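Local coordinates for binding domain (Hc) of Paraclostridial Mosquitocidal Protein 1 (Paraclostridium bifermentans, PDB 6HOX) that probably targets the toxin to host nerve cells, as the receptor-binding part of a clostridial neurotoxin-like protein that specifically attacks Anopheles mosquitoes, at residues A[90-95]-A[223-228]; A[165-170]-A[182-187]; A[275-280]-A[313-318]. All coordinates share one frame; numbering follows the deposited sequence.

Contact 1 (A[90-95]-A[223-228]); sequences TISFWI and QFNIYQ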
loop_
_atom_site.group_PDB
_atom_site.type_symbol
_atom_site.label_atom_id
_atom_site.label_comp_id
_atom_site.label_asym_id
_atom_site.label_seq_id
_atom_site.Cartn_x
_atom_site.Cartn_y
_atom_site.Cartn_z
ATOM N N THR A 90 8.442 -21.187 2.880
ATOM C CA THR A 90 8.105 -19.787 2.933
ATOM C C THR A 90 6.747 -19.574 2.253
ATOM O O THR A 90 6.448 -20.191 1.219
ATOM C CB THR A 90 9.200 -18.933 2.280
ATOM O OG1 THR A 90 10.388 -19.179 3.033
ATOM C CG2 THR A 90 8.882 -17.452 2.269
ATOM N N ILE A 91 5.923 -18.746 2.901
ATOM C CA ILE A 91 4.711 -18.215 2.359
ATOM C C ILE A 91 4.915 -16.701 2.194
ATOM O O ILE A 91 5.319 -16.033 3.144
ATOM C CB ILE A 91 3.513 -18.555 3.272
ATOM C CG1 ILE A 91 3.193 -20.053 3.246
ATOM C CG2 ILE A 91 2.288 -17.723 2.901
ATOM C CD1 ILE A 91 2.124 -20.488 4.230
ATOM N N SER A 92 4.616 -16.179 1.000
ATOM C CA SER A 92 4.578 -14.723 0.741
ATOM C C SER A 92 3.292 -14.348 -0.006
ATOM O O SER A 92 2.684 -15.172 -0.683
ATOM C CB SER A 92 5.816 -14.233 0.023
ATOM O OG SER A 92 5.894 -14.673 -1.326
ATOM N N PHE A 93 2.855 -13.100 0.172
ATOM C CA PHE A 93 1.669 -12.604 -0.515
ATOM C C PHE A 93 1.531 -11.090 -0.338
ATOM O O PHE A 93 1.950 -10.476 0.701
ATOM C CB PHE A 93 0.399 -13.300 -0.005
ATOM C CG PHE A 93 0.140 -13.200 1.480
ATOM C CD1 PHE A 93 0.705 -14.108 2.362
ATOM C CD2 PHE A 93 -0.699 -12.229 1.991
ATOM C CE1 PHE A 93 0.477 -14.022 3.723
ATOM C CE2 PHE A 93 -0.959 -12.166 3.349
ATOM C CZ PHE A 93 -0.357 -13.051 4.216
ATOM N N TRP A 94 0.912 -10.492 -1.363
ATOM C CA TRP A 94 0.412 -9.136 -1.297
ATOM C C TRP A 94 -1.020 -9.194 -0.781
ATOM O O TRP A 94 -1.811 -10.011 -1.270
ATOM C CB TRP A 94 0.469 -8.477 -2.671
ATOM C CG TRP A 94 1.834 -8.005 -3.056
ATOM C CD1 TRP A 94 2.707 -8.599 -3.920
ATOM C CD2 TRP A 94 2.483 -6.811 -2.585
ATOM N NE1 TRP A 94 3.845 -7.850 -4.035
ATOM C CE2 TRP A 94 3.734 -6.741 -3.236
ATOM C CE3 TRP A 94 2.118 -5.783 -1.704
ATOM C CZ2 TRP A 94 4.631 -5.702 -2.997
ATOM C CZ3 TRP A 94 2.999 -4.742 -1.491
ATOM C CH2 TRP A 94 4.235 -4.705 -2.133
ATOM N N ILE A 95 -1.331 -8.320 0.178
ATOM C CA ILE A 95 -2.649 -8.216 0.749
ATOM C C ILE A 95 -3.051 -6.744 0.838
ATOM O O ILE A 95 -2.231 -5.864 1.138
ATOM C CB ILE A 95 -2.723 -8.917 2.121
ATOM C CG1 ILE A 95 -4.176 -9.247 2.476
ATOM C CG2 ILE A 95 -2.034 -8.112 3.210
ATOM C CD1 ILE A 95 -4.327 -10.041 3.766
ATOM N N GLN A 223 -0.266 -12.753 -5.669
ATOM C CA GLN A 223 1.039 -13.408 -5.602
ATOM C C GLN A 223 1.163 -14.161 -4.264
ATOM O O GLN A 223 2.152 -13.985 -3.531
ATOM C CB GLN A 223 2.178 -12.402 -5.786
ATOM C CG GLN A 223 2.081 -11.563 -7.063
ATOM C CD GLN A 223 2.181 -12.416 -8.306
ATOM O OE1 GLN A 223 1.272 -12.472 -9.130
ATOM N NE2 GLN A 223 3.274 -13.139 -8.423
ATOM N N PHE A 224 0.167 -14.999 -3.950
ATOM C CA PHE A 224 0.288 -15.877 -2.815
ATOM C C PHE A 224 1.166 -17.053 -3.238
ATOM O O PHE A 224 0.757 -17.918 -4.033
ATOM C CB PHE A 224 -1.066 -16.315 -2.268
ATOM C CG PHE A 224 -0.981 -17.119 -0.996
ATOM C CD1 PHE A 224 -0.603 -18.454 -1.015
ATOM C CD2 PHE A 224 -1.296 -16.537 0.226
ATOM C CE1 PHE A 224 -0.559 -19.197 0.159
ATOM C CE2 PHE A 224 -1.246 -17.275 1.399
ATOM C CZ PHE A 224 -0.870 -18.600 1.364
ATOM N N ASN A 225 2.400 -17.023 -2.741
ATOM C CA ASN A 225 3.450 -17.877 -3.174
ATOM C C ASN A 225 3.840 -18.806 -2.028
ATOM O O ASN A 225 3.864 -18.377 -0.876
ATOM C CB ASN A 225 4.674 -17.086 -3.635
ATOM C CG ASN A 225 4.403 -16.241 -4.855
ATOM O OD1 ASN A 225 3.324 -16.321 -5.443
ATOM N ND2 ASN A 225 5.372 -15.408 -5.209
ATOM N N ILE A 226 4.119 -20.068 -2.374
ATOM C CA ILE A 226 4.767 -21.038 -1.469
ATOM C C ILE A 226 6.111 -21.440 -2.079
ATOM O O ILE A 226 6.203 -21.759 -3.267
ATOM C CB ILE A 226 3.882 -22.273 -1.212
ATOM C CG1 ILE A 226 2.506 -21.878 -0.668
ATOM C CG2 ILE A 226 4.624 -23.234 -0.285
ATOM C CD1 ILE A 226 1.484 -22.983 -0.688
ATOM N N TYR A 227 7.147 -21.398 -1.245
ATOM C CA TYR A 227 8.491 -21.778 -1.598
ATOM C C TYR A 227 8.884 -22.948 -0.700
ATOM O O TYR A 227 8.494 -22.971 0.479
ATOM C CB TYR A 227 9.503 -20.650 -1.382
ATOM C CG TYR A 227 9.213 -19.366 -2.112
ATOM C CD1 TYR A 227 8.277 -18.459 -1.627
ATOM C CD2 TYR A 227 9.889 -19.035 -3.274
ATOM C CE1 TYR A 227 8.000 -17.273 -2.299
ATOM C CE2 TYR A 227 9.635 -17.851 -3.948
ATOM C CZ TYR A 227 8.678 -16.976 -3.467
ATOM O OH TYR A 227 8.420 -15.826 -4.136
ATOM N N GLN A 228 9.691 -23.864 -1.258
ATOM C CA GLN A 228 10.067 -25.112 -0.588
ATOM C C GLN A 228 11.390 -24.930 0.168
ATOM O O GLN A 228 12.119 -25.885 0.375
ATOM C CB GLN A 228 10.167 -26.248 -1.613
ATOM C CG GLN A 228 11.365 -26.115 -2.549
ATOM C CD GLN A 228 11.323 -27.094 -3.698
ATOM O OE1 GLN A 228 10.589 -28.083 -3.677
ATOM N NE2 GLN A 228 12.135 -26.827 -4.710
HETATM O O HOH W 1 4.617 -12.713 -2.921
#
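Phe224 meets two side chains of strand 90-95 through its CD2, CE2 and CZ atoms. Phe224 CZ touches Ile91 CG2 at 3.6 Å, and Phe224 CD2 lies 3.7 Å from Phe93 CB. The Phe93 and Phe224 side chains run side by side in the same direction, their rings tilted by only 23° but slid apart until they hardly overlap, with centroids 5.5 Å apart. On the face that carries Thr90, Ser92, Asn225 and Tyr227, Ser92 OG lies in the plane of the tyrosine ring at its edge, 3.5 Å from Tyr227 CE1. The same hydroxyl holds a water that donates to Gln223 O. The backbones are antiparallel (173°). Thr90 pairs with Tyr227 through two hydrogen bonds, Ser92 with Asn225 through two more, and Ile91 faces Ile226 as the non-hydrogen-bonded pair between them. Further out, Phe207 meets the Phe224 ring edge-to-face, Ile125 touches Ile91, Phe93 and Phe224, and Thr90 OG1 is hydrogen-bonded to Arg229 O and Leu231 N. Gln223 and Phe224 both face Leu29, which makes a G1 beta bulge in an antiparallel sheet of the concanavalin-like N-terminal receptor-binding subdomain.

Contact 2 (A[165-170]-A[182-187]); sequences IWRHIT and YINGDK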
loop_
_atom_site.group_PDB
_atom_site.type_symbol
_atom_site.label_atom_id
_atom_site.label_comp_id
_atom_site.label_asym_id
_atom_site.label_seq_id
_atom_site.Cartn_x
_atom_site.Cartn_y
_atom_site.Cartn_z
ATOM N N ILE A 165 -3.984 -0.102 2.436
ATOM C CA ILE A 165 -2.729 0.040 1.692
ATOM C C ILE A 165 -2.174 -1.358 1.399
ATOM O O ILE A 165 -2.182 -2.220 2.255
ATOM C CB ILE A 165 -1.723 0.914 2.469
ATOM C CG1 ILE A 165 -2.279 2.305 2.762
ATOM C CG2 ILE A 165 -0.390 1.008 1.732
ATOM C CD1 ILE A 165 -1.560 3.034 3.860
ATOM N N TRP A 166 -1.675 -1.567 0.178
ATOM C CA TRP A 166 -1.017 -2.846 -0.208
ATOM C C TRP A 166 0.190 -3.129 0.696
ATOM O O TRP A 166 1.110 -2.317 0.759
ATOM C CB TRP A 166 -0.586 -2.813 -1.676
ATOM C CG TRP A 166 -1.701 -3.092 -2.637
ATOM C CD1 TRP A 166 -2.365 -2.204 -3.432
ATOM C CD2 TRP A 166 -2.258 -4.387 -2.929
ATOM N NE1 TRP A 166 -3.294 -2.857 -4.194
ATOM C CE2 TRP A 166 -3.248 -4.198 -3.912
ATOM C CE3 TRP A 166 -2.004 -5.684 -2.466
ATOM C CZ2 TRP A 166 -3.999 -5.253 -4.423
ATOM C CZ3 TRP A 166 -2.747 -6.731 -2.975
ATOM C CH2 TRP A 166 -3.734 -6.515 -3.938
ATOM N N ARG A 167 0.171 -4.288 1.358
ATOM C CA ARG A 167 1.246 -4.762 2.222
ATOM C C ARG A 167 1.761 -6.109 1.700
ATOM O O ARG A 167 0.974 -6.967 1.293
ATOM C CB ARG A 167 0.762 -5.007 3.655
ATOM C CG ARG A 167 0.103 -3.819 4.338
ATOM C CD ARG A 167 0.995 -2.602 4.456
ATOM N NE ARG A 167 0.389 -1.644 5.370
ATOM C CZ ARG A 167 0.610 -0.329 5.402
ATOM N NH1 ARG A 167 1.486 0.253 4.589
ATOM N NH2 ARG A 167 -0.072 0.392 6.279
ATOM N N HIS A 168 3.079 -6.297 1.756
ATOM C CA HIS A 168 3.677 -7.542 1.357
ATOM C C HIS A 168 4.039 -8.294 2.622
ATOM O O HIS A 168 4.751 -7.750 3.471
ATOM C CB HIS A 168 4.911 -7.360 0.472
ATOM C CG HIS A 168 5.393 -8.667 -0.055
ATOM N ND1 HIS A 168 6.417 -9.363 0.535
ATOM C CD2 HIS A 168 4.947 -9.442 -1.066
ATOM C CE1 HIS A 168 6.598 -10.505 -0.102
ATOM N NE2 HIS A 168 5.691 -10.592 -1.067
ATOM N N ILE A 169 3.534 -9.522 2.727
ATOM C CA ILE A 169 3.746 -10.354 3.920
ATOM C C ILE A 169 4.627 -11.527 3.520
ATOM O O ILE A 169 4.376 -12.144 2.466
ATOM C CB ILE A 169 2.412 -10.854 4.497
ATOM C CG1 ILE A 169 1.402 -9.716 4.664
ATOM C CG2 ILE A 169 2.643 -11.601 5.806
ATOM C CD1 ILE A 169 1.875 -8.623 5.593
ATOM N N THR A 170 5.631 -11.818 4.357
ATOM C CA THR A 170 6.450 -12.993 4.203
ATOM C C THR A 170 6.500 -13.724 5.550
ATOM O O THR A 170 6.719 -13.108 6.580
ATOM C CB THR A 170 7.871 -12.676 3.699
ATOM O OG1 THR A 170 7.857 -11.830 2.548
ATOM C CG2 THR A 170 8.659 -13.931 3.358
ATOM N N TYR A 182 7.503 -11.086 8.266
ATOM C CA TYR A 182 7.996 -9.864 7.649
ATOM C C TYR A 182 6.805 -9.084 7.067
ATOM O O TYR A 182 5.882 -9.695 6.541
ATOM C CB TYR A 182 8.957 -10.181 6.496
ATOM C CG TYR A 182 10.210 -10.948 6.837
ATOM C CD1 TYR A 182 10.192 -12.326 6.951
ATOM C CD2 TYR A 182 11.434 -10.307 6.987
ATOM C CE1 TYR A 182 11.338 -13.042 7.264
ATOM C CE2 TYR A 182 12.593 -11.012 7.292
ATOM C CZ TYR A 182 12.549 -12.384 7.444
ATOM O OH TYR A 182 13.674 -13.110 7.745
ATOM N N ILE A 183 6.831 -7.744 7.178
ATOM C CA ILE A 183 5.967 -6.849 6.394
ATOM C C ILE A 183 6.887 -5.934 5.575
ATOM O O ILE A 183 7.828 -5.355 6.140
ATOM C CB ILE A 183 4.988 -6.040 7.279
ATOM C CG1 ILE A 183 4.089 -6.957 8.104
ATOM C CG2 ILE A 183 4.156 -5.099 6.420
ATOM C CD1 ILE A 183 3.264 -6.278 9.166
ATOM N N ASN A 184 6.631 -5.860 4.257
ATOM C CA ASN A 184 7.367 -5.047 3.305
ATOM C C ASN A 184 8.869 -5.323 3.453
ATOM O O ASN A 184 9.690 -4.411 3.465
ATOM C CB ASN A 184 7.002 -3.562 3.448
ATOM C CG ASN A 184 5.538 -3.278 3.153
ATOM O OD1 ASN A 184 4.863 -4.062 2.477
ATOM N ND2 ASN A 184 5.020 -2.174 3.671
ATOM N N GLY A 185 9.224 -6.607 3.572
ATOM C CA GLY A 185 10.610 -7.020 3.580
ATOM C C GLY A 185 11.314 -6.782 4.910
ATOM O O GLY A 185 12.497 -7.074 5.013
ATOM N N ASP A 186 10.615 -6.216 5.905
ATOM C CA ASP A 186 11.156 -5.987 7.251
ATOM C C ASP A 186 10.637 -7.042 8.246
ATOM O O ASP A 186 9.440 -7.231 8.419
ATOM C CB ASP A 186 10.767 -4.606 7.780
ATOM C CG ASP A 186 11.357 -3.436 7.015
ATOM O OD1 ASP A 186 12.465 -3.590 6.464
ATOM O OD2 ASP A 186 10.704 -2.376 6.989
ATOM N N LYS A 187 11.562 -7.679 8.961
ATOM C CA LYS A 187 11.245 -8.630 10.006
ATOM C C LYS A 187 10.517 -7.928 11.158
ATOM O O LYS A 187 10.965 -6.893 11.648
ATOM C CB LYS A 187 12.541 -9.260 10.506
ATOM C CG LYS A 187 12.349 -10.380 11.511
ATOM C CD LYS A 187 13.606 -11.177 11.707
ATOM C CE LYS A 187 14.763 -10.340 12.196
ATOM N NZ LYS A 187 15.862 -11.202 12.682
HETATM O O HOH W 2 2.816 -0.786 2.445
HETATM O O HOH W 3 7.512 -8.985 3.080
#
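The Arg167 and Asn184 side chains cross obliquely, with Asn184 ND2 nearest Arg167 CD and the guanidinium and amide planes 64° apart. Ile165 CB lies over one face of the guanidinium, toward its rim, while a water sits in its plane at the edge. That water accepts from Arg167 NH1 and Asn184 ND2 and donates to Trp166 O. The Tyr182 ring has Thr170 O at its edge, in plane, 3.6 Å from Tyr182 CD1, and Trp94 meets the His168 ring edge-to-face. Asn184 OD1 takes the place of a backbone carbonyl: it accepts from His168 N at 2.9 Å, nearly along the C=O axis, in an almost straight hydrogen bond (173° at the hydrogen). Asn184 N returns a bond to His168 O. On the strand side of the turn, Thr170 and Tyr182 form a hydrogen-bonded pair, and Ile169 CD1 reaches Ile183 CG1 at 3.7 Å, the two side chains alongside each other. Ile183 to Asp186 is a type I' turn, and a second water joins Gly185 N to His168 ND1 and Thr170 OG1. Arg167 NH2 is hydrogen-bonded to Phe156 O and Tyr160 O, and NH1 to Ile157 O. These guanidinium nitrogens thus meet uncharged acceptors, main-chain carbonyls and a water.

Contact 3 (A[275-280]-A[313-318]); sequences LRSTYK and DVEKVK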
loop_
_atom_site.group_PDB
_atom_site.type_symbol
_atom_site.label_atom_id
_atom_site.label_comp_id
_atom_site.label_asym_id
_atom_site.label_seq_id
_atom_site.Cartn_x
_atom_site.Cartn_y
_atom_site.Cartn_z
ATOM N N LEU A 275 -5.768 19.838 0.549
ATOM C CA LEU A 275 -5.229 20.831 -0.378
ATOM C C LEU A 275 -6.385 21.754 -0.780
ATOM O O LEU A 275 -7.409 21.311 -1.323
ATOM C CB LEU A 275 -4.595 20.130 -1.583
ATOM C CG LEU A 275 -4.126 21.017 -2.736
ATOM C CD1 LEU A 275 -2.870 21.793 -2.382
ATOM C CD2 LEU A 275 -3.874 20.183 -3.973
ATOM N N ARG A 276 -6.216 23.041 -0.460
ATOM C CA ARG A 276 -7.198 24.090 -0.770
ATOM C C ARG A 276 -6.500 25.187 -1.592
ATOM O O ARG A 276 -5.284 25.124 -1.831
ATOM C CB ARG A 276 -7.829 24.609 0.528
ATOM C CG ARG A 276 -8.575 23.547 1.326
ATOM C CD ARG A 276 -9.129 24.053 2.649
ATOM N NE ARG A 276 -10.128 25.095 2.444
ATOM C CZ ARG A 276 -10.869 25.638 3.405
ATOM N NH1 ARG A 276 -10.688 25.258 4.661
ATOM N NH2 ARG A 276 -11.786 26.546 3.105
ATOM N N SER A 277 -7.286 26.168 -2.050
ATOM C CA SER A 277 -6.755 27.342 -2.745
ATOM C C SER A 277 -7.525 28.599 -2.326
ATOM O O SER A 277 -8.674 28.541 -1.904
ATOM C CB SER A 277 -6.784 27.173 -4.234
ATOM O OG SER A 277 -8.114 27.104 -4.706
ATOM N N THR A 278 -6.847 29.737 -2.448
ATOM C CA THR A 278 -7.360 31.018 -2.020
ATOM C C THR A 278 -6.888 32.085 -3.017
ATOM O O THR A 278 -5.684 32.177 -3.334
ATOM C CB THR A 278 -6.923 31.318 -0.581
ATOM O OG1 THR A 278 -7.558 32.533 -0.175
ATOM C CG2 THR A 278 -5.424 31.457 -0.425
ATOM N N TYR A 279 -7.849 32.869 -3.513
ATOM C CA TYR A 279 -7.577 33.996 -4.371
ATOM C C TYR A 279 -7.112 35.166 -3.502
ATOM O O TYR A 279 -7.842 35.613 -2.630
ATOM C CB TYR A 279 -8.821 34.356 -5.184
ATOM C CG TYR A 279 -8.611 35.500 -6.138
ATOM C CD1 TYR A 279 -7.685 35.411 -7.163
ATOM C CD2 TYR A 279 -9.328 36.677 -6.010
ATOM C CE1 TYR A 279 -7.480 36.462 -8.041
ATOM C CE2 TYR A 279 -9.135 37.738 -6.878
ATOM C CZ TYR A 279 -8.210 37.629 -7.897
ATOM O OH TYR A 279 -8.020 38.671 -8.747
ATOM N N LYS A 280 -5.879 35.625 -3.718
ATOM C CA LYS A 280 -5.375 36.789 -3.030
ATOM C C LYS A 280 -5.542 37.993 -3.955
ATOM O O LYS A 280 -4.747 38.193 -4.864
ATOM C CB LYS A 280 -3.931 36.572 -2.583
ATOM C CG LYS A 280 -3.802 35.699 -1.348
ATOM C CD LYS A 280 -2.380 35.513 -0.900
ATOM C CE LYS A 280 -2.249 34.484 0.198
ATOM N NZ LYS A 280 -2.917 34.930 1.446
ATOM N N ASP A 313 -14.264 22.221 0.008
ATOM C CA ASP A 313 -13.685 22.915 -1.155
ATOM C C ASP A 313 -12.335 22.292 -1.546
ATOM O O ASP A 313 -11.588 22.924 -2.317
ATOM C CB ASP A 313 -13.534 24.424 -0.900
ATOM C CG ASP A 313 -12.453 24.810 0.102
ATOM O OD1 ASP A 313 -11.865 23.909 0.706
ATOM O OD2 ASP A 313 -12.209 26.025 0.275
ATOM N N VAL A 314 -12.030 21.083 -1.028
ATOM C CA VAL A 314 -10.782 20.391 -1.328
ATOM C C VAL A 314 -10.535 20.423 -2.839
ATOM O O VAL A 314 -11.428 20.211 -3.612
ATOM C CB VAL A 314 -10.759 18.939 -0.810
ATOM C CG1 VAL A 314 -11.749 18.055 -1.545
ATOM C CG2 VAL A 314 -9.349 18.355 -0.887
ATOM N N GLU A 315 -9.285 20.667 -3.224
ATOM C CA GLU A 315 -8.888 20.712 -4.621
ATOM C C GLU A 315 -8.577 19.302 -5.113
ATOM O O GLU A 315 -7.649 18.665 -4.613
ATOM C CB GLU A 315 -7.640 21.576 -4.805
ATOM C CG GLU A 315 -7.837 23.020 -4.380
ATOM C CD GLU A 315 -8.811 23.826 -5.219
ATOM O OE1 GLU A 315 -9.178 23.376 -6.321
ATOM O OE2 GLU A 315 -9.184 24.916 -4.770
ATOM N N LYS A 316 -9.329 18.852 -6.119
ATOM C CA LYS A 316 -8.978 17.661 -6.868
ATOM C C LYS A 316 -7.943 18.044 -7.938
ATOM O O LYS A 316 -8.030 19.137 -8.495
ATOM C CB LYS A 316 -10.232 17.052 -7.501
ATOM C CG LYS A 316 -11.303 16.641 -6.500
ATOM C CD LYS A 316 -11.054 15.279 -5.900
ATOM C CE LYS A 316 -11.566 14.156 -6.776
ATOM N NZ LYS A 316 -10.707 12.952 -6.693
ATOM N N VAL A 317 -6.996 17.132 -8.223
ATOM C CA VAL A 317 -5.953 17.335 -9.264
ATOM C C VAL A 317 -5.870 16.130 -10.212
ATOM O O VAL A 317 -6.193 14.996 -9.865
ATOM C CB VAL A 317 -4.570 17.623 -8.648
ATOM C CG1 VAL A 317 -4.627 18.743 -7.627
ATOM C CG2 VAL A 317 -3.942 16.379 -8.023
ATOM N N LYS A 318 -5.380 16.406 -11.418
ATOM C CA LYS A 318 -4.985 15.400 -12.380
ATOM C C LYS A 318 -3.566 15.712 -12.827
ATOM O O LYS A 318 -3.223 16.911 -13.000
ATOM C CB LYS A 318 -5.874 15.433 -13.624
ATOM C CG LYS A 318 -7.250 14.829 -13.442
ATOM C CD LYS A 318 -8.008 14.712 -14.738
ATOM C CE LYS A 318 -9.333 14.001 -14.570
ATOM N NZ LYS A 318 -10.096 14.022 -15.836
HETATM O O HOH W 4 -9.987 25.361 -2.127
HETATM O O HOH W 5 -12.009 27.936 -2.329
#
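Leu275 and Glu315 form the tight, buried part of this contact, their side chains crossing at about a right angle. Glu315 N donates to Leu275 O at 2.7 Å in a nearly straight bond, and the glutamate CB and CG lie against the same carbonyl oxygen, each at 3.5 Å. Leu275 CD2 also packs on Val317 CG1, 4.0 Å away. The Glu315 chain bends at chi2, and its carboxylate finishes beside Ser277, where Ser277 OG and Glu315 OE2 are modelled so close that the details of their hydrogen bond are doubtful. Ser277 OG is also hydrogen-bonded to the hydroxyl of Tyr342. A water accepts from Ser277 N and lies close to Glu315 OE2 and Asp313 O.

The outer side, where Asp313 is exposed and Arg276 partly so, is held by charge and water. Arg276 NE lies 2.7 Å from Asp313 OD1 in a salt bridge, and Arg276 NH2 donates to Asp313 OD2 at 2.9 Å. This second bond is bent (141°) and comes from above the carboxylate plane, the two flat groups being 69° apart. A further water lies near Asp313 OD2.

Residues 313-317 run steeply across the start of strand 275-280, the two directions 109° apart. Phe339 of strand 333-339 and Met265 of strand 263-267 pack on Leu275 and Val317, while strand 285-291 pairs with 275-280 in the trefoil-type C-terminal subdomain.

Contacts 1 and 2 belong to one antiparallel sheet, with centres 11 Å apart. Strands 89-96 and 167-174 are neighbours in it, joined by probable hydrogen bonds from Ile169 N to Phe93 O (2.7 Å) and from Arg167 N to Ile95 O (2.9 Å). In sequence, contact 2 falls between the segments of contact 1; because strand 167-174 pairs with 89-96, the hairpin continues the sheet on from 90-95/223-228. Contact 3 lies in the other receptor-binding subdomain, its centre 42 Å from that of contact 1 and 35 Å from that of contact 2. Its nearest atoms are about 22 Å from contact 1 and about 17 Å from contact 2, so it touches neither.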